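Local coordinates for protein ninB (Enterobacteria phage lambda, PDB 1PC6), which probably takes part in the early steps of phage genetic recombination, with functional similarities to the RecFOR proteins of Escherichia coli, at residues A[51-56]-A[114-119]; A[58-63]-A[123-128]. All blocks are in the same frame, centred on the assembly; numbering follows the deposited sequence.

Contact 1 (A[51-56]-A[114-119]); sequences ACLGDV and ELIQAF
C52 and I116 bring their CA atoms to 7.0 Å, the nearest pair across two helical segments that run the same way, their axes 10.2 Å apart at closest approach and inclined by 32°. No hydrogen bond crosses between 51-56 and 114-119; side-chain carbon contacts join them, and the buried surface, both sides summed, is 219 Å². I116 carries the largest share and meets three residues. CG2, anti to the backbone N, lies 3.7 Å from CB of C52 and also comes near CD2 of L53. The other branch is extended, with CD1 anti to CA (chi2 -180°), and this methyl reaches CD2 of L53 at 3.5 Å while the two side chains cross at about a right angle. L53 does not aim its CB straight at the opposing helix; the end of its chain makes the approach. V56, one turn beyond C52, adds a looser touch of its CG2 on CG2 of I116 at 4.4 Å. These positions mark the facing stripes of helices 43-59 and 106-122, which belong to a small helical cluster: helix 69-80 packs against both, meeting helix 43-59 through L53 on A69 and V56 on W72, and helix 106-122 through L115 on A79 and L80. One turn after I116, F119 continues its stripe. V56 CG1, anti to the backbone N (chi1 170°), comes to 3.9 Å from F119 CE2, and it lies at the edge of the phenyl ring, near its plane. The V56 and F119 side chains again cross at about a right angle. Two further rings meet this phenyl, F76 edge-to-face and W72 with its plane tilted, while L89 of the second subunit also packs on it.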
loop_
_atom_site.group_PDB
_atom_site.type_symbol
_atom_site.label_atom_id
_atom_site.label_comp_id
_atom_site.label_asym_id
_atom_site.label_seq_id
_atom_site.Cartn_x
_atom_site.Cartn_y
_atom_site.Cartn_z
ATOM N N ALA A 51 9.120 -5.858 9.304
ATOM C CA ALA A 51 9.611 -6.836 10.262
ATOM C C ALA A 51 9.843 -6.081 11.571
ATOM O O ALA A 51 9.647 -6.633 12.653
ATOM C CB ALA A 51 10.902 -7.457 9.769
ATOM N N CYS A 52 10.254 -4.817 11.453
ATOM C CA CYS A 52 10.495 -3.953 12.609
ATOM C C CYS A 52 9.184 -3.661 13.286
ATOM O O CYS A 52 9.001 -3.944 14.470
ATOM C CB CYS A 52 11.092 -2.622 12.181
ATOM S SG CYS A 52 12.688 -2.786 11.453
ATOM N N LEU A 53 8.282 -3.064 12.515
ATOM C CA LEU A 53 6.965 -2.729 13.006
ATOM C C LEU A 53 6.367 -3.962 13.677
ATOM O O LEU A 53 5.811 -3.867 14.766
ATOM C CB LEU A 53 6.080 -2.256 11.849
ATOM C CG LEU A 53 6.627 -1.032 11.109
ATOM C CD1 LEU A 53 5.635 -0.567 10.063
ATOM C CD2 LEU A 53 6.897 0.083 12.094
ATOM N N GLY A 54 6.510 -5.122 13.040
ATOM C CA GLY A 54 5.969 -6.346 13.603
ATOM C C GLY A 54 6.579 -6.678 14.949
ATOM O O GLY A 54 5.865 -7.019 15.890
ATOM N N ASP A 55 7.900 -6.567 15.038
ATOM C CA ASP A 55 8.628 -6.856 16.268
ATOM C C ASP A 55 8.180 -5.934 17.375
ATOM O O ASP A 55 7.853 -6.383 18.471
ATOM C CB ASP A 55 10.135 -6.687 16.057
ATOM C CG ASP A 55 10.732 -7.792 15.213
ATOM O OD1 ASP A 55 11.825 -7.586 14.632
ATOM O OD2 ASP A 55 10.106 -8.869 15.142
ATOM N N VAL A 56 8.181 -4.640 17.095
ATOM C CA VAL A 56 7.758 -3.671 18.088
ATOM C C VAL A 56 6.331 -3.993 18.481
ATOM O O VAL A 56 5.959 -3.921 19.644
ATOM C CB VAL A 56 7.802 -2.249 17.527
ATOM C CG1 VAL A 56 7.130 -1.289 18.493
ATOM C CG2 VAL A 56 9.239 -1.840 17.280
ATOM N N GLU A 114 15.220 4.650 10.961
ATOM C CA GLU A 114 16.162 4.988 12.029
ATOM C C GLU A 114 15.373 5.178 13.325
ATOM O O GLU A 114 15.750 4.671 14.393
ATOM C CB GLU A 114 16.940 6.279 11.669
ATOM N N LEU A 115 14.269 5.908 13.214
ATOM C CA LEU A 115 13.414 6.152 14.357
ATOM C C LEU A 115 12.966 4.808 14.927
ATOM O O LEU A 115 13.191 4.511 16.108
ATOM C CB LEU A 115 12.196 6.962 13.940
ATOM C CG LEU A 115 11.304 7.361 15.111
ATOM C CD1 LEU A 115 12.130 8.059 16.165
ATOM C CD2 LEU A 115 10.198 8.262 14.619
ATOM N N ILE A 116 12.337 3.993 14.081
ATOM C CA ILE A 116 11.866 2.682 14.504
ATOM C C ILE A 116 12.970 1.846 15.157
ATOM O O ILE A 116 12.758 1.232 16.203
ATOM C CB ILE A 116 11.302 1.887 13.327
ATOM C CG1 ILE A 116 10.318 2.750 12.537
ATOM C CG2 ILE A 116 10.620 0.629 13.850
ATOM C CD1 ILE A 116 9.715 2.031 11.359
ATOM N N GLN A 117 14.148 1.827 14.542
ATOM C CA GLN A 117 15.271 1.052 15.070
ATOM C C GLN A 117 15.742 1.613 16.405
ATOM O O GLN A 117 16.013 0.860 17.338
ATOM C CB GLN A 117 16.432 1.036 14.055
ATOM N N ALA A 118 15.832 2.939 16.492
ATOM C CA ALA A 118 16.263 3.606 17.718
ATOM C C ALA A 118 15.256 3.370 18.855
ATOM O O ALA A 118 15.635 3.048 19.989
ATOM C CB ALA A 118 16.428 5.098 17.459
ATOM N N PHE A 119 13.973 3.530 18.540
ATOM C CA PHE A 119 12.916 3.323 19.514
ATOM C C PHE A 119 12.955 1.906 20.067
ATOM O O PHE A 119 12.961 1.706 21.275
ATOM C CB PHE A 119 11.551 3.557 18.878
ATOM C CG PHE A 119 10.412 3.212 19.783
ATOM C CD1 PHE A 119 9.999 4.091 20.765
ATOM C CD2 PHE A 119 9.783 1.988 19.685
ATOM C CE1 PHE A 119 8.967 3.749 21.641
ATOM C CE2 PHE A 119 8.760 1.642 20.553
ATOM C CZ PHE A 119 8.350 2.524 21.533
#

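Contact 2 (A[58-63]-A[123-128]); sequences RQVEWH and RGVKWS
Q59 turns its carboxamide onto the backbone of K126 and grips it with two hydrogen bonds, so that a side chain at the end of one helix pairs with a loop segment; the touching parts of the two segments run nearly opposite, 157° apart end to end in direction. K126 N donates to Q59 OE1 over 2.7 Å in the carbonyl plane, on a lone pair, while Q59 NE2 donates to K126 O over 2.6 Å, with that oxygen almost in the plane of the amide. Both bonds are fairly straight, and together they would fix the rotation of the group. The chain gets there by setting CG anti to its own carbonyl carbon and then running extended, CD anti to CA (chi2 179°). V125 lies against the same amide, CG1 being 3.7 Å from Q59 NE2. Its other methyl, CG2, meets V60 CG1 at 3.4 Å, the two valines crossing at about a right angle. At the other end of the contact, R123 bends at chi2 (-59°), which places CD, and its NH1 ends 3.9 Å from W62 CZ3. The contact is made at the indole edge, in its plane, and so is no cation-pi stack. One face of that indole carries H63 CD2 over its centre, and W62 NE1 hydrogen-bonds to P87 O of the second subunit. R58 NH2 and S128 OG approach only to 4.1 Å; what relates them is D55, whose OD2 takes a salt bridge from the arginine and a hydrogen bond with the serine. The segments thus join the end of helix 43-59, after which V60 is the first non-helical residue, to the linker between helices 106-122 and 128-140, where G124 closes the first in a Schellman motif and W127 sits at the N-cap of the second.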
loop_
_atom_site.group_PDB
_atom_site.type_symbol
_atom_site.label_atom_id
_atom_site.label_comp_id
_atom_site.label_asym_id
_atom_site.label_seq_id
_atom_site.Cartn_x
_atom_site.Cartn_y
_atom_site.Cartn_z
ATOM N N ARG A 58 4.779 -6.839 18.498
ATOM C CA ARG A 58 4.778 -7.980 19.397
ATOM C C ARG A 58 5.424 -7.726 20.751
ATOM O O ARG A 58 4.957 -8.225 21.774
ATOM C CB ARG A 58 5.513 -9.160 18.745
ATOM C CG ARG A 58 4.701 -9.991 17.765
ATOM C CD ARG A 58 5.515 -11.182 17.270
ATOM N NE ARG A 58 6.639 -10.759 16.430
ATOM C CZ ARG A 58 6.514 -10.263 15.198
ATOM N NH1 ARG A 58 5.309 -10.130 14.652
ATOM N NH2 ARG A 58 7.590 -9.886 14.513
ATOM N N GLN A 59 6.492 -6.943 20.765
ATOM C CA GLN A 59 7.224 -6.742 22.002
ATOM C C GLN A 59 6.928 -5.570 22.911
ATOM O O GLN A 59 6.987 -5.717 24.121
ATOM C CB GLN A 59 8.721 -6.785 21.690
ATOM C CG GLN A 59 9.127 -8.085 21.016
ATOM C CD GLN A 59 10.592 -8.143 20.664
ATOM O OE1 GLN A 59 11.453 -7.890 21.505
ATOM N NE2 GLN A 59 10.888 -8.493 19.417
ATOM N N VAL A 60 6.599 -4.411 22.371
ATOM C CA VAL A 60 6.369 -3.294 23.270
ATOM C C VAL A 60 4.911 -2.817 23.344
ATOM O O VAL A 60 4.253 -2.608 22.319
ATOM C CB VAL A 60 7.336 -2.134 22.904
ATOM C CG1 VAL A 60 8.482 -2.678 22.063
ATOM C CG2 VAL A 60 6.617 -1.041 22.174
ATOM N N GLU A 61 4.383 -2.668 24.557
ATOM C CA GLU A 61 3.012 -2.204 24.665
ATOM C C GLU A 61 2.971 -0.704 24.873
ATOM O O GLU A 61 3.686 -0.158 25.712
ATOM C CB GLU A 61 2.272 -2.898 25.796
ATOM C CG GLU A 61 2.579 -2.380 27.169
ATOM C CD GLU A 61 1.323 -2.287 28.009
ATOM O OE1 GLU A 61 0.555 -3.288 28.046
ATOM O OE2 GLU A 61 1.109 -1.212 28.625
ATOM N N TRP A 62 2.118 -0.050 24.091
ATOM C CA TRP A 62 1.957 1.390 24.133
ATOM C C TRP A 62 0.828 1.828 25.044
ATOM O O TRP A 62 -0.352 1.651 24.715
ATOM C CB TRP A 62 1.669 1.918 22.743
ATOM C CG TRP A 62 1.938 3.368 22.588
ATOM C CD1 TRP A 62 1.120 4.289 22.001
ATOM C CD2 TRP A 62 3.164 4.050 22.876
ATOM N NE1 TRP A 62 1.767 5.501 21.890
ATOM C CE2 TRP A 62 3.023 5.380 22.421
ATOM C CE3 TRP A 62 4.369 3.667 23.467
ATOM C CZ2 TRP A 62 4.036 6.322 22.538
ATOM C CZ3 TRP A 62 5.377 4.606 23.582
ATOM C CH2 TRP A 62 5.202 5.919 23.118
ATOM N N HIS A 63 1.200 2.404 26.182
ATOM C CA HIS A 63 0.236 2.929 27.144
ATOM C C HIS A 63 -1.013 2.068 27.342
ATOM O O HIS A 63 -2.138 2.510 27.078
ATOM C CB HIS A 63 -0.191 4.352 26.739
ATOM C CG HIS A 63 0.942 5.329 26.631
ATOM N ND1 HIS A 63 1.159 6.323 27.558
ATOM C CD2 HIS A 63 1.916 5.467 25.699
ATOM C CE1 HIS A 63 2.217 7.031 27.201
ATOM N NE2 HIS A 63 2.694 6.533 26.075
ATOM N N ARG A 123 14.239 -0.098 23.916
ATOM C CA ARG A 123 13.140 -0.849 24.535
ATOM C C ARG A 123 13.514 -2.317 24.739
ATOM O O ARG A 123 12.716 -3.093 25.264
ATOM C CB ARG A 123 11.859 -0.777 23.684
ATOM C CG ARG A 123 11.312 0.619 23.441
ATOM C CD ARG A 123 10.989 1.311 24.732
ATOM N NE ARG A 123 11.050 2.756 24.572
ATOM C CZ ARG A 123 9.997 3.561 24.616
ATOM N NH1 ARG A 123 8.784 3.060 24.818
ATOM N NH2 ARG A 123 10.160 4.870 24.456
ATOM N N GLY A 124 14.716 -2.694 24.316
ATOM C CA GLY A 124 15.153 -4.071 24.482
ATOM C C GLY A 124 14.493 -5.012 23.498
ATOM O O GLY A 124 14.382 -6.226 23.714
ATOM N N VAL A 125 14.047 -4.432 22.397
ATOM C CA VAL A 125 13.388 -5.195 21.359
ATOM C C VAL A 125 14.372 -6.159 20.693
ATOM O O VAL A 125 15.469 -5.762 20.289
ATOM C CB VAL A 125 12.780 -4.247 20.276
ATOM C CG1 VAL A 125 12.325 -5.056 19.071
ATOM C CG2 VAL A 125 11.616 -3.462 20.855
ATOM N N LYS A 126 13.987 -7.429 20.606
ATOM C CA LYS A 126 14.814 -8.423 19.938
ATOM C C LYS A 126 14.337 -8.404 18.488
ATOM O O LYS A 126 13.164 -8.654 18.221
ATOM C CB LYS A 126 14.589 -9.811 20.539
ATOM C CG LYS A 126 15.392 -10.902 19.839
ATOM C CD LYS A 126 15.006 -12.309 20.299
ATOM C CE LYS A 126 15.667 -13.385 19.428
ATOM N NZ LYS A 126 17.154 -13.237 19.366
ATOM N N TRP A 127 15.234 -8.090 17.558
ATOM C CA TRP A 127 14.876 -8.016 16.142
ATOM C C TRP A 127 14.815 -9.377 15.475
ATOM O O TRP A 127 15.809 -10.095 15.422
ATOM C CB TRP A 127 15.863 -7.122 15.413
ATOM C CG TRP A 127 15.832 -5.732 15.926
ATOM C CD1 TRP A 127 16.813 -5.090 16.622
ATOM C CD2 TRP A 127 14.739 -4.813 15.827
ATOM N NE1 TRP A 127 16.399 -3.824 16.968
ATOM C CE2 TRP A 127 15.128 -3.629 16.490
ATOM C CE3 TRP A 127 13.466 -4.877 15.244
ATOM C CZ2 TRP A 127 14.286 -2.512 16.585
ATOM C CZ3 TRP A 127 12.631 -3.770 15.340
ATOM C CH2 TRP A 127 13.046 -2.604 16.005
ATOM N N SER A 128 13.634 -9.708 14.953
ATOM C CA SER A 128 13.361 -11.001 14.314
ATOM C C SER A 128 14.129 -11.256 13.033
ATOM O O SER A 128 14.510 -12.401 12.745
ATOM C CB SER A 128 11.862 -11.139 14.019
ATOM O OG SER A 128 11.438 -10.173 13.063
#

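How the contacts relate
From the N terminus the chain first supplies 51-56 and then 58-63, both beginning on helix 43-59; it next passes through helix 69-80 and the antiparallel pair 84-87 and 94-97 before helix 106-122 returns. Contact 1 closes a loop of 57 residues and contact 2 one of 59. Since their segments alternate, the loops cross rather than nest. Their centres lie 8 Å apart, and they touch directly: D55 OD1 is 2.8 Å from S128 N, a probable hydrogen bond, C52 packs on W127, and F119 on V60. Together they tie helix 43-59 to helix 106-122 and to the start of helix 128-140.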